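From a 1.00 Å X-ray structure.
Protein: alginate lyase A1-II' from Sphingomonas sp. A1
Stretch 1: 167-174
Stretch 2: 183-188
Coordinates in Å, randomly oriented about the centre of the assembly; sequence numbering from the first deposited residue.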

ATOM      1  N   ARG A 167       7.301   7.493   5.766  1.00  5.07           N
ATOM      2  CA  ARG A 167       7.826   8.804   5.312  1.00  4.62           C
ATOM      3  C   ARG A 167       9.102   8.608   4.565  1.00  4.76           C
ATOM      4  O   ARG A 167       9.975   7.870   5.015  1.00  6.24           O
ATOM      5  N   VAL A 168       9.247   9.327   3.462  1.00  4.54           N
ATOM      6  CA  VAL A 168      10.539   9.500   2.838  1.00  4.39           C
ATOM      7  C   VAL A 168      10.953  10.956   3.036  1.00  4.48           C
ATOM      8  O   VAL A 168      10.178  11.852   2.670  1.00  5.05           O
ATOM      9  N   THR A 169      12.138  11.183   3.553  1.00  4.68           N
ATOM     10  CA  THR A 169      12.739  12.513   3.549  1.00  5.46           C
ATOM     11  C   THR A 169      14.121  12.376   2.971  1.00  5.20           C
ATOM     12  O   THR A 169      14.981  11.674   3.549  1.00  5.77           O
ATOM     13  N   ASP A 170      14.381  12.996   1.844  1.00  5.50           N
ATOM     14  CA  ASP A 170      15.730  13.050   1.259  1.00  6.42           C
ATOM     15  C   ASP A 170      16.377  11.674   1.180  1.00  5.80           C
ATOM     16  O   ASP A 170      17.535  11.441   1.575  1.00  7.11           O
ATOM     17  N   GLY A 171      15.583  10.706   0.643  1.00  5.12           N
ATOM     18  CA  GLY A 171      16.197   9.396   0.353  1.00  5.30           C
ATOM     19  C   GLY A 171      16.329   8.459   1.544  1.00  5.20           C
ATOM     20  O   GLY A 171      16.968   7.395   1.366  1.00  5.33           O
ATOM     21  N   VAL A 172      15.739   8.819   2.676  1.00  4.90           N
ATOM     22  CA  VAL A 172      15.703   7.948   3.857  1.00  5.16           C
ATOM     23  C   VAL A 172      14.229   7.610   4.095  1.00  4.23           C
ATOM     24  O   VAL A 172      13.376   8.496   4.038  1.00  5.04           O
ATOM     25  N   ALA A 173      13.968   6.330   4.299  1.00  4.44           N
ATOM     26  CA  ALA A 173      12.619   5.850   4.633  1.00  4.26           C
ATOM     27  C   ALA A 173      12.504   5.693   6.143  1.00  4.63           C
ATOM     28  O   ALA A 173      13.354   5.035   6.768  1.00  6.02           O
ATOM     29  N   TYR A 174      11.448   6.249   6.702  1.00  4.21           N
ATOM     30  CA  TYR A 174      11.096   6.144   8.108  1.00  4.51           C
ATOM     31  C   TYR A 174       9.783   5.372   8.170  1.00  4.04           C
ATOM     32  O   TYR A 174       8.783   5.814   7.601  1.00  4.99           O
ATOM     33  N   SER A 183      14.388   3.375  10.588  1.00  5.05           N
ATOM     34  CA  SER A 183      14.758   4.052   9.336  1.00  5.42           C
ATOM     35  C   SER A 183      15.728   3.204   8.541  1.00  5.35           C
ATOM     36  O   SER A 183      16.512   2.410   9.084  1.00  5.61           O
ATOM     37  N   VAL A 184      15.674   3.426   7.236  1.00  5.31           N
ATOM     38  CA  VAL A 184      16.584   2.815   6.253  1.00  5.72           C
ATOM     39  C   VAL A 184      16.974   3.872   5.230  1.00  5.18           C
ATOM     40  O   VAL A 184      16.102   4.473   4.602  1.00  5.28           O
ATOM     41  N   ASP A 185      18.277   4.093   5.046  1.00  5.76           N
ATOM     42  CA  ASP A 185      18.751   5.085   4.082  1.00  5.86           C
ATOM     43  C   ASP A 185      18.884   4.377   2.728  1.00  4.84           C
ATOM     44  O   ASP A 185      19.888   3.817   2.399  1.00  6.28           O
ATOM     45  N   PHE A 186      17.800   4.416   1.943  1.00  4.94           N
ATOM     46  CA  PHE A 186      17.779   3.654   0.715  1.00  4.97           C
ATOM     47  C   PHE A 186      18.624   4.311  -0.366  1.00  4.71           C
ATOM     48  O   PHE A 186      19.373   3.602  -1.040  1.00  5.73           O
ATOM     49  N   VAL A 187      18.585   5.640  -0.517  1.00  4.99           N
ATOM     50  CA  VAL A 187      19.518   6.217  -1.472  1.00  5.85           C
ATOM     51  C   VAL A 187      20.970   5.966  -1.056  1.00  6.81           C
ATOM     52  O   VAL A 187      21.827   5.791  -1.945  1.00  7.74           O
ATOM     53  N   GLY A 188      21.250   5.939   0.256  1.00  6.36           N
ATOM     54  CA  GLY A 188      22.610   5.641   0.698  1.00  8.39           C
ATOM     55  C   GLY A 188      23.003   4.218   0.374  1.00  8.47           C
ATOM     56  O   GLY A 188      24.221   3.928   0.216  1.00 11.11           O
TER

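The most unusual feature of this contact is a glycine used as a socket. Gly 171, in the type I' turn from Thr 169 to Val 172, lies against the face of the Phe 186 ring, its CA 4.1 Å from the ring centroid. Its backbone angles of 81/8 would jam a CB against the preceding carbonyl, and a CB there would also sit 2.8 Å from Val 187 CG2, a clash. Val 187 (t) points toward the turn, its CG2 3.6 Å from Gly 171 CA.

Gly 171 O lies over the same ring and accepts a hydrogen bond from Val 187 N at 3.0 Å, tying the turn to the first turn of the helix. Phe 186 leaves its CA sideways, but its p rotamer (chi2 96°) brings the ring in to the hairpin. The ring edge meets Val 168 (t), Val 168 CG1 to Phe 186 CZ 3.8 Å, and Ala 173 N, 3.6 Å from Phe 186 CD2; Ala 173 CB is 3.9 Å from that CD2.

Beyond the turn, the strands run antiparallel. Ala 173 and Val 184 (t) form a hydrogen-bonded pair, with Ala 173 N to Val 184 O at 2.8 Å and Val 184 N to Ala 173 O at 2.9 Å, and their side chains share one face. Val 172, Tyr 174, Ser 183 (p) and Asp 185 point to the other face. There Val 172 (t) places CG1 4.1 Å from Ser 183 CB and CG2 3.8 Å from Asp 185 OD1, and Tyr 174 (m) brings CD2 to 3.7 Å from that same Ser 183 CB.

Asp 185 (t) caps the helix: its OD1 accepts from Gly 188 N at 2.8 Å. A water donates to Asp 185 OD1 at 2.8 Å and to Asp 170 O at 2.9 Å, so the cap also reaches the turn. The rule is economical: glycine at the turn, an aromatic ring against it, and an aspartate at the helix N-cap.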

ATOM      1  CB  ARG A 167       8.062   9.722   6.552  1.00  5.88           C
ATOM      2  CG  ARG A 167       8.789  11.009   6.198  1.00  6.30           C
ATOM      3  CD  ARG A 167       8.790  11.953   7.402  1.00  7.37           C
ATOM      4  NE  ARG A 167       9.523  11.496   8.592  1.00  8.30           N
ATOM      5  CZ  ARG A 167      10.764  11.853   8.907  1.00  8.02           C
ATOM      6  NH1 ARG A 167      11.514  12.621   8.106  1.00  9.04           N
ATOM      7  NH2 ARG A 167      11.295  11.408  10.042  1.00 10.13           N
ATOM      8  CB  VAL A 168      10.500   9.185   1.309  1.00  4.66           C
ATOM      9  CG1 VAL A 168      11.760   9.666   0.599  1.00  5.59           C
ATOM     10  CG2 VAL A 168      10.289   7.687   1.096  1.00  5.49           C
ATOM     11  CB  THR A 169      12.786  13.152   4.947  1.00  6.19           C
ATOM     12  OG1 THR A 169      11.437  13.393   5.375  1.00  6.42           O
ATOM     13  CG2 THR A 169      13.537  14.500   4.900  1.00  7.87           C
ATOM     14  CB  ASP A 170      16.580  14.071   2.033  1.00  7.08           C
ATOM     15  CG  ASP A 170      16.040  15.483   1.920  1.00  8.03           C
ATOM     16  OD1 ASP A 170      16.226  16.260   2.889  1.00 12.60           O
ATOM     17  OD2 ASP A 170      15.420  15.783   0.865  1.00 10.08           O
ATOM     18  CB  VAL A 172      16.306   8.639   5.095  1.00  5.45           C
ATOM     19  CG1 VAL A 172      16.290   7.676   6.279  1.00  5.94           C
ATOM     20  CG2 VAL A 172      17.722   9.128   4.762  1.00  6.73           C
ATOM     21  CB  ALA A 173      12.333   4.514   3.972  1.00  5.58           C
ATOM     22  CB  TYR A 174      10.944   7.533   8.761  1.00  4.81           C
ATOM     23  CG  TYR A 174      12.215   8.342   8.635  1.00  5.15           C
ATOM     24  CD1 TYR A 174      12.489   9.081   7.484  1.00  5.69           C
ATOM     25  CD2 TYR A 174      13.141   8.349   9.677  1.00  6.16           C
ATOM     26  CE1 TYR A 174      13.660   9.823   7.351  1.00  5.99           C
ATOM     27  CE2 TYR A 174      14.316   9.081   9.567  1.00  6.34           C
ATOM     28  CZ  TYR A 174      14.546   9.809   8.416  1.00  6.11           C
ATOM     29  OH  TYR A 174      15.743  10.536   8.289  1.00  8.12           O
ATOM     30  CB  SER A 183      15.375   5.442   9.613  1.00  7.14           C
ATOM     31  OG  SER A 183      16.689   5.315  10.208  1.00  8.59           O
ATOM     32  CB  VAL A 184      15.910   1.632   5.551  1.00  5.92           C
ATOM     33  CG1 VAL A 184      16.842   1.028   4.481  1.00  7.59           C
ATOM     34  CG2 VAL A 184      15.472   0.555   6.547  1.00  7.37           C
ATOM     35  CB  ASP A 185      20.035   5.716   4.593  1.00  6.99           C
ATOM     36  CG  ASP A 185      20.583   6.746   3.626  1.00  7.06           C
ATOM     37  OD1 ASP A 185      19.983   6.963   2.569  1.00  7.05           O
ATOM     38  OD2 ASP A 185      21.634   7.342   4.015  1.00 10.31           O
ATOM     39  CB  PHE A 186      16.324   3.350   0.246  1.00  5.06           C
ATOM     40  CG  PHE A 186      15.453   4.559  -0.071  1.00  4.30           C
ATOM     41  CD1 PHE A 186      15.318   5.010  -1.369  1.00  4.96           C
ATOM     42  CD2 PHE A 186      14.729   5.197   0.946  1.00  4.56           C
ATOM     43  CE1 PHE A 186      14.494   6.071  -1.683  1.00  5.05           C
ATOM     44  CE2 PHE A 186      13.934   6.275   0.642  1.00  4.85           C
ATOM     45  CZ  PHE A 186      13.772   6.715  -0.676  1.00  5.06           C
ATOM     46  CB  VAL A 187      19.184   7.724  -1.629  1.00  6.51           C
ATOM     47  CG1 VAL A 187      20.322   8.507  -2.220  1.00 11.35           C
ATOM     48  CG2 VAL A 187      17.881   7.895  -2.445  1.00  6.95           C
TER
HETATM   49  O   HOH W   1      19.775   9.608   1.651  1.00 12.83           O